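Local coordinates for PAC2 family protein (Mycobacterium tuberculosis, PDB 2WAM) that is of unknown function but belongs to the PAC2 family and represents a duplicated gene family in actinobacteria, at residues G65-H70 / Q174-G179; E105-R110 / A148-D153; L154-F159 / G217-L222; H196-E201 / H232-F237. All coordinates share one frame; numbering follows the deposited sequence.

Contact 1 (G65-H70 / Q174-G179); sequences GPVLVH and QTIGLG
Strands 67-70 and 174-179 run side by side in the same direction, their axes approaching to 4.7 Å at an angle of 19°. Leu68 sits at the centre of the pairing: its N donates to Gln174 O at 2.8 Å, and its O accepts from Ile176 N at 2.7 Å. Further on, His70 N donates to Ile176 O and His70 O accepts from Leu178 N, so the exchange continues with the regular offset of parallel strands. The sheet separates the side chains into two groups. On one face His70 turns its ring across the neighbouring strand, because CG stands between the backbone N and the carbonyl carbon (chi1 52°). Gly177 CA lies over that ring, 3.5 Å from its centroid and 23° off the normal, a CH-pi contact. Thr175 CG2 reaches His70 CD2 at 3.4 Å, the two side chains crossing at about a right angle. A water in the plane of the ring, at its edge, is hydrogen-bonded to His70 NE2 at 2.8 Å and to Thr175 O at 3.0 Å. The ring nitrogen His70 ND1 is hydrogen-bonded to Ser220 OG, which leaves both ring nitrogens occupied and probably limits rotation of the imidazole. On the opposite face Val67 CG1 meets Ile176 CD1 at 3.8 Å in a purely apolar touch. These two strands lie inside the mixed sheet, with strand 143-148 beside 67-73 and strand 234-242 beside 174-183; helix 219-229 covers the His70 and Thr175 face, while helix 251-265 covers the face of Val69 and Ile176.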
loop_
_atom_site.group_PDB
_atom_site.type_symbol
_atom_site.label_atom_id
_atom_site.label_comp_id
_atom_site.label_asym_id
_atom_site.label_seq_id
_atom_site.Cartn_x
_atom_site.Cartn_y
_atom_site.Cartn_z
ATOM N N GLY A 65 -9.411 26.162 -22.092
ATOM C CA GLY A 65 -9.669 25.190 -21.046
ATOM C C GLY A 65 -10.889 25.508 -20.197
ATOM O O GLY A 65 -11.394 26.635 -20.228
ATOM N N PRO A 66 -11.355 24.518 -19.416
ATOM C CA PRO A 66 -12.518 24.623 -18.523
ATOM C C PRO A 66 -12.290 25.513 -17.296
ATOM O O PRO A 66 -11.189 25.611 -16.766
ATOM C CB PRO A 66 -12.726 23.185 -18.031
ATOM C CG PRO A 66 -11.696 22.350 -18.702
ATOM C CD PRO A 66 -10.640 23.249 -19.224
ATOM N N VAL A 67 -13.363 26.147 -16.849
ATOM C CA VAL A 67 -13.421 26.776 -15.538
ATOM C C VAL A 67 -13.698 25.695 -14.474
ATOM O O VAL A 67 -14.443 24.742 -14.720
ATOM C CB VAL A 67 -14.530 27.852 -15.526
ATOM C CG1 VAL A 67 -14.927 28.229 -14.123
ATOM C CG2 VAL A 67 -14.070 29.066 -16.300
ATOM N N LEU A 68 -13.066 25.823 -13.310
ATOM C CA LEU A 68 -13.328 24.929 -12.195
ATOM C C LEU A 68 -14.027 25.710 -11.096
ATOM O O LEU A 68 -13.498 26.704 -10.613
ATOM C CB LEU A 68 -12.032 24.322 -11.648
ATOM C CG LEU A 68 -12.169 23.587 -10.303
ATOM C CD1 LEU A 68 -13.176 22.432 -10.382
ATOM C CD2 LEU A 68 -10.826 23.083 -9.812
ATOM N N VAL A 69 -15.214 25.253 -10.711
ATOM C CA VAL A 69 -15.959 25.840 -9.604
ATOM C C VAL A 69 -15.887 24.886 -8.422
ATOM O O VAL A 69 -16.141 23.697 -8.585
ATOM C CB VAL A 69 -17.455 26.038 -9.966
ATOM C CG1 VAL A 69 -18.191 26.675 -8.821
ATOM C CG2 VAL A 69 -17.603 26.865 -11.229
ATOM N N HIS A 70 -15.535 25.390 -7.242
ATOM C CA HIS A 70 -15.564 24.567 -6.024
ATOM C C HIS A 70 -16.573 25.073 -4.997
ATOM O O HIS A 70 -16.612 26.266 -4.661
ATOM C CB HIS A 70 -14.162 24.327 -5.401
ATOM C CG HIS A 70 -13.355 25.568 -5.157
ATOM N ND1 HIS A 70 -13.038 26.013 -3.890
ATOM C CD2 HIS A 70 -12.756 26.431 -6.014
ATOM C CE1 HIS A 70 -12.295 27.104 -3.977
ATOM N NE2 HIS A 70 -12.109 27.380 -5.256
ATOM N N GLN A 174 -9.027 28.595 -14.830
ATOM C CA GLN A 174 -9.533 29.509 -13.812
ATOM C C GLN A 174 -10.297 28.713 -12.758
ATOM O O GLN A 174 -11.098 27.844 -13.091
ATOM C CB GLN A 174 -10.457 30.539 -14.450
ATOM C CG GLN A 174 -11.024 31.557 -13.490
ATOM C CD GLN A 174 -11.908 32.578 -14.197
ATOM O OE1 GLN A 174 -13.078 32.314 -14.473
ATOM N NE2 GLN A 174 -11.353 33.753 -14.480
ATOM N N THR A 175 -10.041 29.012 -11.491
ATOM C CA THR A 175 -10.679 28.314 -10.389
ATOM C C THR A 175 -11.485 29.289 -9.546
ATOM O O THR A 175 -10.932 30.217 -8.968
ATOM C CB THR A 175 -9.641 27.595 -9.506
ATOM O OG1 THR A 175 -8.918 26.654 -10.302
ATOM C CG2 THR A 175 -10.329 26.852 -8.371
ATOM N N ILE A 176 -12.796 29.064 -9.490
ATOM C CA ILE A 176 -13.726 29.955 -8.800
ATOM C C ILE A 176 -14.303 29.290 -7.549
ATOM O O ILE A 176 -14.969 28.263 -7.645
ATOM C CB ILE A 176 -14.916 30.339 -9.711
ATOM C CG1 ILE A 176 -14.431 30.829 -11.068
ATOM C CG2 ILE A 176 -15.803 31.373 -9.046
ATOM C CD1 ILE A 176 -15.533 31.307 -11.959
ATOM N N GLY A 177 -14.067 29.894 -6.384
ATOM C CA GLY A 177 -14.595 29.371 -5.140
ATOM C C GLY A 177 -15.861 30.047 -4.628
ATOM O O GLY A 177 -16.061 31.258 -4.785
ATOM N N LEU A 178 -16.719 29.257 -3.993
ATOM C CA LEU A 178 -17.932 29.797 -3.406
ATOM C C LEU A 178 -17.857 29.851 -1.879
ATOM O O LEU A 178 -17.324 28.943 -1.238
ATOM C CB LEU A 178 -19.144 28.981 -3.842
ATOM C CG LEU A 178 -19.329 28.784 -5.345
ATOM C CD1 LEU A 178 -20.750 28.282 -5.643
ATOM C CD2 LEU A 178 -19.022 30.074 -6.080
ATOM N N GLY A 179 -18.393 30.933 -1.315
ATOM C CA GLY A 179 -18.465 31.105 0.121
ATOM C C GLY A 179 -19.688 31.876 0.601
ATOM O O GLY A 179 -20.360 32.583 -0.165
HETATM O O HOH W 1 -10.720 29.644 -6.022
#

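Contact 2 (E105-R110 / A148-D153); sequences ELLDYR and AGLEPD
Leu106 lays its CB against Pro152 CB at 3.8 Å, an apolar touch beside the backbone bond in which Asp153 N donates to Leu106 O at 2.9 Å. Asp153 then uses its side chain to hold the next part of the same segment: Asp108 N donates to Asp153 OD1 at 3.0 Å with an N-H...O angle of 174°. The bond is straight at the hydrogen, yet the donor comes from above the carboxylate, 59° out of its plane. With CG placed beside its own backbone N (chi1 -64°), Asp153 turns OD1 towards Asp108 N. A water donates to Asp153 OD1 at 2.8 Å and to Asp108 O at 2.9 Å, adding a third, water-mediated link between the segments, and Arg112 forms a salt bridge to the same OD1. Three partners thus converge on one carboxylate oxygen, an arrangement consistent with a charged acid. Outside the two segments, Arg110 of a neighbouring subunit forms a salt bridge with Asp153 OD2. Leu107 CD1 touches Leu150 CD1 at 4.1 Å, while its other methyl, CD2, sits 3.5 Å above the ring plane of Tyr109. The contact therefore joins the residues leaving the short helix 103-106 to the connection that turns a corner at Gly149, between strand 143-148 and helix 156-169, with Phe159 of that helix packing on Pro152.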
loop_
_atom_site.group_PDB
_atom_site.type_symbol
_atom_site.label_atom_id
_atom_site.label_comp_id
_atom_site.label_asym_id
_atom_site.label_seq_id
_atom_site.Cartn_x
_atom_site.Cartn_y
_atom_site.Cartn_z
ATOM N N GLU A 105 -12.945 8.091 3.698
ATOM C CA GLU A 105 -11.603 8.225 4.262
ATOM C C GLU A 105 -11.324 9.619 4.841
ATOM O O GLU A 105 -10.313 9.815 5.518
ATOM C CB GLU A 105 -10.524 7.894 3.211
ATOM C CG GLU A 105 -10.500 6.449 2.719
ATOM C CD GLU A 105 -9.994 5.471 3.771
ATOM O OE1 GLU A 105 -10.532 4.345 3.837
ATOM O OE2 GLU A 105 -9.063 5.826 4.533
ATOM N N LEU A 106 -12.213 10.576 4.586
ATOM C CA LEU A 106 -11.919 11.979 4.874
ATOM C C LEU A 106 -12.885 12.602 5.877
ATOM O O LEU A 106 -12.756 13.769 6.234
ATOM C CB LEU A 106 -11.940 12.802 3.576
ATOM C CG LEU A 106 -10.992 12.386 2.453
ATOM C CD1 LEU A 106 -11.350 13.119 1.183
ATOM C CD2 LEU A 106 -9.546 12.649 2.831
ATOM N N LEU A 107 -13.851 11.822 6.333
ATOM C CA LEU A 107 -14.918 12.368 7.162
ATOM C C LEU A 107 -14.886 11.864 8.608
ATOM O O LEU A 107 -14.620 10.686 8.875
ATOM C CB LEU A 107 -16.263 12.064 6.503
ATOM C CG LEU A 107 -17.516 12.400 7.286
ATOM C CD1 LEU A 107 -17.719 13.911 7.282
ATOM C CD2 LEU A 107 -18.720 11.665 6.704
ATOM N N ASP A 108 -15.133 12.769 9.544
ATOM C CA ASP A 108 -15.358 12.379 10.927
ATOM C C ASP A 108 -16.856 12.130 11.115
ATOM O O ASP A 108 -17.644 13.067 11.249
ATOM C CB ASP A 108 -14.870 13.482 11.861
ATOM C CG ASP A 108 -15.084 13.163 13.335
ATOM O OD1 ASP A 108 -15.921 12.304 13.679
ATOM O OD2 ASP A 108 -14.413 13.811 14.157
ATOM N N TYR A 109 -17.249 10.863 11.126
ATOM C CA TYR A 109 -18.664 10.511 11.138
ATOM C C TYR A 109 -19.392 10.884 12.424
ATOM O O TYR A 109 -20.584 11.192 12.402
ATOM C CB TYR A 109 -18.843 9.025 10.870
ATOM C CG TYR A 109 -18.753 8.674 9.412
ATOM C CD1 TYR A 109 -17.540 8.316 8.848
ATOM C CD2 TYR A 109 -19.881 8.690 8.599
ATOM C CE1 TYR A 109 -17.437 7.984 7.521
ATOM C CE2 TYR A 109 -19.795 8.349 7.269
ATOM C CZ TYR A 109 -18.563 7.990 6.734
ATOM O OH TYR A 109 -18.437 7.634 5.409
ATOM N N ARG A 110 -18.681 10.845 13.541
ATOM C CA ARG A 110 -19.299 11.187 14.807
ATOM C C ARG A 110 -19.465 12.698 15.029
ATOM O O ARG A 110 -20.243 13.091 15.892
ATOM C CB ARG A 110 -18.587 10.494 15.970
ATOM C CG ARG A 110 -19.004 9.032 16.114
ATOM C CD ARG A 110 -18.170 8.263 17.124
ATOM N NE ARG A 110 -18.640 8.429 18.496
ATOM C CZ ARG A 110 -18.187 9.355 19.341
ATOM N NH1 ARG A 110 -17.265 10.222 18.951
ATOM N NH2 ARG A 110 -18.669 9.424 20.575
ATOM N N ALA A 148 -17.789 19.528 -5.663
ATOM C CA ALA A 148 -18.838 19.753 -4.655
ATOM C C ALA A 148 -19.020 18.603 -3.685
ATOM O O ALA A 148 -18.567 17.486 -3.936
ATOM C CB ALA A 148 -20.180 20.103 -5.326
ATOM N N GLY A 149 -19.680 18.896 -2.568
ATOM C CA GLY A 149 -19.860 17.941 -1.487
ATOM C C GLY A 149 -19.413 18.500 -0.147
ATOM O O GLY A 149 -19.328 19.717 0.029
ATOM N N LEU A 150 -19.117 17.612 0.799
ATOM C CA LEU A 150 -18.679 18.018 2.139
ATOM C C LEU A 150 -17.224 18.453 2.156
ATOM O O LEU A 150 -16.374 17.795 1.571
ATOM C CB LEU A 150 -18.837 16.866 3.137
ATOM C CG LEU A 150 -20.216 16.224 3.212
ATOM C CD1 LEU A 150 -20.380 15.449 4.495
ATOM C CD2 LEU A 150 -21.276 17.289 3.124
ATOM N N GLU A 151 -16.934 19.553 2.837
ATOM C CA GLU A 151 -15.557 19.843 3.233
ATOM C C GLU A 151 -15.031 18.689 4.089
ATOM O O GLU A 151 -15.656 18.317 5.082
ATOM C CB GLU A 151 -15.503 21.145 4.026
ATOM C CG GLU A 151 -14.134 21.525 4.550
ATOM C CD GLU A 151 -14.205 22.720 5.474
ATOM O OE1 GLU A 151 -14.943 22.643 6.475
ATOM O OE2 GLU A 151 -13.542 23.739 5.200
ATOM N N PRO A 152 -13.888 18.105 3.702
ATOM C CA PRO A 152 -13.290 17.028 4.500
ATOM C C PRO A 152 -12.834 17.507 5.892
ATOM O O PRO A 152 -12.586 18.691 6.083
ATOM C CB PRO A 152 -12.064 16.603 3.673
ATOM C CG PRO A 152 -12.144 17.338 2.362
ATOM C CD PRO A 152 -13.031 18.522 2.580
ATOM N N ASP A 153 -12.737 16.593 6.852
ATOM C CA ASP A 153 -12.122 16.903 8.142
ATOM C C ASP A 153 -10.627 16.606 8.064
ATOM O O ASP A 153 -9.806 17.314 8.637
ATOM C CB ASP A 153 -12.729 16.060 9.268
ATOM C CG ASP A 153 -14.181 16.347 9.486
ATOM O OD1 ASP A 153 -15.014 15.713 8.822
ATOM O OD2 ASP A 153 -14.493 17.206 10.331
HETATM O O HOH W 2 -17.360 15.813 10.271
#

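Contact 3 (L154-F159 / G217-L222); sequences LKWERF and GSASNL
Trp156 presents one face of its indole to the start of the other helix. Ala219 N lies 3.5 Å above the ring plane of Trp156, offset toward the rim, while Ala219 CB stands 4.2 Å from the centroid of the five-membered ring and 14° off its normal, a CH-pi contact. The rim is met as well: Gly217 O lies in plane, 3.6 Å from Trp156 CH2, and Leu222 CD2 approaches CE3 at 4.0 Å. That same methyl, Leu222 CD2, touches Glu157 OE1 at 3.7 Å, where a chain bent at chi2 (-64°) brings the carboxylate across; its charge is paired with Arg226. One shell out, Trp156 NE1 is hydrogen-bonded to Pro152 O, which probably helps to fix the turn of the indole, and Ala219 N is bonded to Glu151 OE2. Tyr109 of a neighbouring subunit stacks with Trp156, so the ring also serves the assembly. No hydrogen bond joins the two segments directly. Ser218 is the N-cap of helix 219-229, its OG accepting from Asn221 N at 3.1 Å. The arrangement is a meeting of two helix N termini, each helix preceding a strand of the alpha/beta sheet; helix 156-169 belongs to the beta-alpha-beta crossover from strand 143-148 to strand 174-183.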
loop_
_atom_site.group_PDB
_atom_site.type_symbol
_atom_site.label_atom_id
_atom_site.label_comp_id
_atom_site.label_asym_id
_atom_site.label_seq_id
_atom_site.Cartn_x
_atom_site.Cartn_y
_atom_site.Cartn_z
ATOM N N LEU A 154 -10.295 15.549 7.336
ATOM C CA LEU A 154 -8.944 15.024 7.297
ATOM C C LEU A 154 -8.210 15.362 6.012
ATOM O O LEU A 154 -8.831 15.699 5.003
ATOM C CB LEU A 154 -8.999 13.508 7.442
ATOM C CG LEU A 154 -9.828 13.034 8.629
ATOM C CD1 LEU A 154 -9.798 11.529 8.703
ATOM C CD2 LEU A 154 -9.310 13.657 9.932
ATOM N N LYS A 155 -6.883 15.283 6.076
ATOM C CA LYS A 155 -6.006 15.253 4.902
ATOM C C LYS A 155 -6.150 16.372 3.869
ATOM O O LYS A 155 -6.164 16.093 2.668
ATOM C CB LYS A 155 -6.204 13.932 4.176
ATOM C CG LYS A 155 -5.809 12.737 4.974
ATOM C CD LYS A 155 -6.530 11.516 4.462
ATOM C CE LYS A 155 -5.945 10.263 5.065
ATOM N NZ LYS A 155 -6.945 9.203 5.005
ATOM N N TRP A 156 -6.231 17.620 4.313
ATOM C CA TRP A 156 -6.429 18.724 3.381
ATOM C C TRP A 156 -5.324 18.840 2.338
ATOM O O TRP A 156 -5.585 19.178 1.186
ATOM C CB TRP A 156 -6.560 20.051 4.130
ATOM C CG TRP A 156 -7.867 20.242 4.816
ATOM C CD1 TRP A 156 -8.839 19.300 5.031
ATOM C CD2 TRP A 156 -8.338 21.446 5.415
ATOM N NE1 TRP A 156 -9.894 19.857 5.710
ATOM C CE2 TRP A 156 -9.608 21.176 5.964
ATOM C CE3 TRP A 156 -7.813 22.741 5.537
ATOM C CZ2 TRP A 156 -10.354 22.140 6.624
ATOM C CZ3 TRP A 156 -8.554 23.696 6.185
ATOM C CH2 TRP A 156 -9.811 23.393 6.726
ATOM N N GLU A 157 -4.083 18.587 2.733
ATOM C CA GLU A 157 -2.993 18.784 1.791
ATOM C C GLU A 157 -3.066 17.742 0.695
ATOM O O GLU A 157 -3.047 18.066 -0.496
ATOM C CB GLU A 157 -1.633 18.783 2.481
ATOM C CG GLU A 157 -1.424 19.958 3.455
ATOM C CD GLU A 157 -1.431 21.342 2.792
ATOM O OE1 GLU A 157 -1.529 22.341 3.525
ATOM O OE2 GLU A 157 -1.334 21.445 1.551
ATOM N N ARG A 158 -3.180 16.485 1.099
ATOM C CA ARG A 158 -3.278 15.411 0.130
ATOM C C ARG A 158 -4.475 15.641 -0.812
ATOM O O ARG A 158 -4.367 15.502 -2.029
ATOM C CB ARG A 158 -3.371 14.072 0.850
ATOM C CG ARG A 158 -3.164 12.876 -0.039
ATOM C CD ARG A 158 -2.828 11.675 0.796
ATOM N NE ARG A 158 -3.470 10.483 0.271
ATOM C CZ ARG A 158 -3.689 9.384 0.979
ATOM N NH1 ARG A 158 -3.314 9.326 2.249
ATOM N NH2 ARG A 158 -4.287 8.343 0.412
ATOM N N PHE A 159 -5.606 16.015 -0.229
ATOM C CA PHE A 159 -6.821 16.318 -0.967
ATOM C C PHE A 159 -6.626 17.450 -1.971
ATOM O O PHE A 159 -6.924 17.294 -3.158
ATOM C CB PHE A 159 -7.956 16.659 0.009
ATOM C CG PHE A 159 -9.177 17.219 -0.659
ATOM C CD1 PHE A 159 -9.593 18.523 -0.396
ATOM C CD2 PHE A 159 -9.893 16.462 -1.568
ATOM C CE1 PHE A 159 -10.705 19.045 -1.009
ATOM C CE2 PHE A 159 -11.009 16.979 -2.194
ATOM C CZ PHE A 159 -11.424 18.272 -1.909
ATOM N N GLY A 217 -8.749 29.007 8.363
ATOM C CA GLY A 217 -8.695 28.493 7.011
ATOM C C GLY A 217 -9.789 27.485 6.734
ATOM O O GLY A 217 -10.332 26.863 7.654
ATOM N N SER A 218 -10.123 27.338 5.459
ATOM C CA SER A 218 -11.052 26.306 5.003
ATOM C C SER A 218 -10.457 25.544 3.810
ATOM O O SER A 218 -9.563 26.042 3.126
ATOM C CB SER A 218 -12.396 26.930 4.630
ATOM O OG SER A 218 -12.301 27.734 3.463
ATOM N N ALA A 219 -10.944 24.341 3.552
ATOM C CA ALA A 219 -10.428 23.572 2.427
ATOM C C ALA A 219 -10.535 24.347 1.116
ATOM O O ALA A 219 -9.604 24.339 0.311
ATOM C CB ALA A 219 -11.129 22.226 2.320
ATOM N N SER A 220 -11.665 25.018 0.909
ATOM C CA SER A 220 -11.857 25.848 -0.285
ATOM C C SER A 220 -10.864 26.998 -0.337
ATOM O O SER A 220 -10.240 27.235 -1.363
ATOM C CB SER A 220 -13.288 26.396 -0.370
ATOM O OG SER A 220 -14.115 25.571 -1.172
ATOM N N ASN A 221 -10.707 27.711 0.770
ATOM C CA ASN A 221 -9.758 28.813 0.790
ATOM C C ASN A 221 -8.328 28.341 0.606
ATOM O O ASN A 221 -7.557 28.936 -0.149
ATOM C CB ASN A 221 -9.870 29.613 2.084
ATOM C CG ASN A 221 -11.093 30.500 2.117
ATOM O OD1 ASN A 221 -11.691 30.810 1.074
ATOM N ND2 ASN A 221 -11.480 30.916 3.327
ATOM N N LEU A 222 -7.966 27.275 1.311
ATOM C CA LEU A 222 -6.617 26.750 1.202
ATOM C C LEU A 222 -6.372 26.233 -0.215
ATOM O O LEU A 222 -5.266 26.358 -0.731
ATOM C CB LEU A 222 -6.350 25.670 2.247
ATOM C CG LEU A 222 -4.881 25.296 2.453
ATOM C CD1 LEU A 222 -4.057 26.510 2.869
ATOM C CD2 LEU A 222 -4.747 24.187 3.482
#

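Contact 4 (H196-E201 / H232-F237); sequences HSNNRE and HEVVGF
An antiparallel pairing of strand 193-197 with strand 234-242 closes one margin of the mixed sheet as counted within this chain. His196 and Gly236 form its hydrogen-bonded pair, His196 N donating to Gly236 O at 2.9 Å and Gly236 N to His196 O at 2.8 Å. The His196 ring folds over this glycine: Gly236 O sits 3.3 Å above the ring plane of His196, offset toward the rim, and Gly236 CA makes a CH-pi contact with the same ring. His196 ND1 is hydrogen-bonded to Glu224 of helix 219-229, which probably helps to set the rotation of the imidazole. Ser197 and Val235 are the non-hydrogen-bonded pair, after which the strand gives way to turns and side chains take over most of the bonding. Asn199 N donates to Ser197 OG in an ST turn, and Glu201 N to Asn199 OD1 in an Asx turn. Asn198 uses both ends of its amide: OD1 accepts from Val234 N at 3.0 Å, nearly straight at 177° but with the donor above the carbonyl plane, and ND2 donates to His232 O at 3.0 Å. A chi1 of 69° swings the amide across to reach them. Beyond it, Asn199 ND2 gives a weak bond to Glu233 OE1 at 3.3 Å, their planes 44° apart, while Glu233 OE2 is hydrogen-bonded to Gln174 NE2 on the adjoining strand.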
loop_
_atom_site.group_PDB
_atom_site.type_symbol
_atom_site.label_atom_id
_atom_site.label_comp_id
_atom_site.label_asym_id
_atom_site.label_seq_id
_atom_site.Cartn_x
_atom_site.Cartn_y
_atom_site.Cartn_z
ATOM N N HIS A 196 -12.442 37.904 -3.872
ATOM C CA HIS A 196 -10.992 37.769 -3.771
ATOM C C HIS A 196 -10.421 37.114 -5.027
ATOM O O HIS A 196 -11.089 36.318 -5.693
ATOM C CB HIS A 196 -10.552 37.034 -2.489
ATOM C CG HIS A 196 -11.493 35.960 -2.045
ATOM N ND1 HIS A 196 -11.170 34.621 -2.101
ATOM C CD2 HIS A 196 -12.741 36.025 -1.524
ATOM C CE1 HIS A 196 -12.178 33.909 -1.636
ATOM N NE2 HIS A 196 -13.147 34.735 -1.283
ATOM N N SER A 197 -9.187 37.467 -5.360
ATOM C CA SER A 197 -8.562 36.913 -6.551
ATOM C C SER A 197 -7.083 37.212 -6.527
ATOM O O SER A 197 -6.645 38.108 -5.811
ATOM C CB SER A 197 -9.186 37.513 -7.808
ATOM O OG SER A 197 -8.497 37.091 -8.967
ATOM N N ASN A 198 -6.310 36.452 -7.294
ATOM C CA ASN A 198 -4.904 36.785 -7.463
ATOM C C ASN A 198 -4.713 37.548 -8.761
ATOM O O ASN A 198 -3.597 37.724 -9.238
ATOM C CB ASN A 198 -3.987 35.554 -7.371
ATOM C CG ASN A 198 -4.146 34.612 -8.540
ATOM O OD1 ASN A 198 -5.185 34.571 -9.188
ATOM N ND2 ASN A 198 -3.116 33.830 -8.802
ATOM N N ASN A 199 -5.828 37.999 -9.324
ATOM C CA ASN A 199 -5.809 38.904 -10.465
ATOM C C ASN A 199 -6.856 40.007 -10.321
ATOM O O ASN A 199 -8.047 39.768 -10.497
ATOM C CB ASN A 199 -6.020 38.140 -11.766
ATOM C CG ASN A 199 -6.238 39.059 -12.947
ATOM O OD1 ASN A 199 -6.120 40.281 -12.828
ATOM N ND2 ASN A 199 -6.562 38.478 -14.095
ATOM N N ARG A 200 -6.400 41.219 -10.016
ATOM C CA ARG A 200 -7.304 42.314 -9.689
ATOM C C ARG A 200 -8.306 42.655 -10.791
ATOM O O ARG A 200 -9.405 43.130 -10.508
ATOM C CB ARG A 200 -6.518 43.549 -9.257
ATOM C CG ARG A 200 -6.001 43.443 -7.835
ATOM C CD ARG A 200 -5.270 44.696 -7.382
ATOM N NE ARG A 200 -4.375 44.389 -6.268
ATOM C CZ ARG A 200 -4.692 44.529 -4.984
ATOM N NH1 ARG A 200 -5.889 44.986 -4.637
ATOM N NH2 ARG A 200 -3.807 44.216 -4.044
ATOM N N GLU A 201 -7.936 42.405 -12.040
ATOM C CA GLU A 201 -8.831 42.712 -13.152
ATOM C C GLU A 201 -10.124 41.922 -13.042
ATOM O O GLU A 201 -11.184 42.381 -13.469
ATOM C CB GLU A 201 -8.149 42.443 -14.495
ATOM C CG GLU A 201 -6.984 43.386 -14.788
ATOM C CD GLU A 201 -6.444 43.238 -16.201
ATOM O OE1 GLU A 201 -7.140 42.632 -17.046
ATOM O OE2 GLU A 201 -5.324 43.732 -16.465
ATOM N N HIS A 232 -1.687 29.363 -10.749
ATOM C CA HIS A 232 -3.018 29.223 -11.321
ATOM C C HIS A 232 -3.841 30.476 -11.066
ATOM O O HIS A 232 -3.650 31.161 -10.051
ATOM C CB HIS A 232 -3.724 28.009 -10.735
ATOM C CG HIS A 232 -3.133 26.711 -11.165
ATOM N ND1 HIS A 232 -3.497 26.079 -12.335
ATOM C CD2 HIS A 232 -2.199 25.921 -10.586
ATOM C CE1 HIS A 232 -2.815 24.957 -12.457
ATOM N NE2 HIS A 232 -2.019 24.837 -11.410
ATOM N N GLU A 233 -4.755 30.777 -11.985
ATOM C CA GLU A 233 -5.655 31.913 -11.802
ATOM C C GLU A 233 -6.834 31.525 -10.924
ATOM O O GLU A 233 -7.558 30.587 -11.232
ATOM C CB GLU A 233 -6.173 32.430 -13.141
ATOM C CG GLU A 233 -6.894 33.767 -13.025
ATOM C CD GLU A 233 -7.279 34.340 -14.380
ATOM O OE1 GLU A 233 -6.565 35.254 -14.851
ATOM O OE2 GLU A 233 -8.279 33.872 -14.980
ATOM N N VAL A 234 -7.030 32.247 -9.830
ATOM C CA VAL A 234 -8.087 31.906 -8.899
ATOM C C VAL A 234 -8.960 33.112 -8.584
ATOM O O VAL A 234 -8.507 34.254 -8.631
ATOM C CB VAL A 234 -7.512 31.357 -7.571
ATOM C CG1 VAL A 234 -6.570 30.174 -7.828
ATOM C CG2 VAL A 234 -6.816 32.482 -6.772
ATOM N N VAL A 235 -10.211 32.843 -8.246
ATOM C CA VAL A 235 -11.125 33.876 -7.799
ATOM C C VAL A 235 -12.166 33.241 -6.878
ATOM O O VAL A 235 -12.431 32.041 -6.949
ATOM C CB VAL A 235 -11.745 34.676 -8.989
ATOM C CG1 VAL A 235 -12.172 33.767 -10.100
ATOM C CG2 VAL A 235 -12.893 35.533 -8.531
ATOM N N GLY A 236 -12.713 34.045 -5.977
ATOM C CA GLY A 236 -13.561 33.529 -4.929
ATOM C C GLY A 236 -14.580 34.563 -4.533
ATOM O O GLY A 236 -14.288 35.753 -4.481
ATOM N N PHE A 237 -15.789 34.104 -4.258
ATOM C CA PHE A 237 -16.866 35.001 -3.882
ATOM C C PHE A 237 -17.503 34.547 -2.586
ATOM O O PHE A 237 -17.932 33.407 -2.452
ATOM C CB PHE A 237 -17.903 35.084 -4.999
ATOM C CG PHE A 237 -17.340 35.562 -6.289
ATOM C CD1 PHE A 237 -17.126 34.678 -7.334
ATOM C CD2 PHE A 237 -16.996 36.898 -6.454
ATOM C CE1 PHE A 237 -16.592 35.121 -8.543
ATOM C CE2 PHE A 237 -16.464 37.353 -7.643
ATOM C CZ PHE A 237 -16.261 36.460 -8.698
#

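How the contacts relate
From the N terminus, 65-70 opens the first loop, which contact 1 closes at 174-179; contact 2 (105-110 with 148-153) lies nested within it. Contact 3 begins directly afterwards at 154-159, inside that loop, but closes at 217-222, so it crosses contact 1. Contact 4 opens at 196-201, after contact 1 has closed, and ends at 232-237, crossing contact 3 in turn. Contacts 1 and 4 meet in the sheet, where strands 174-183 and 234-242 are neighbours and Gly177 N lies 2.8 Å from Val235 O. Contacts 2 and 3 adjoin near the helix N termini, with centres 11 Å apart, and both touch a neighbouring subunit.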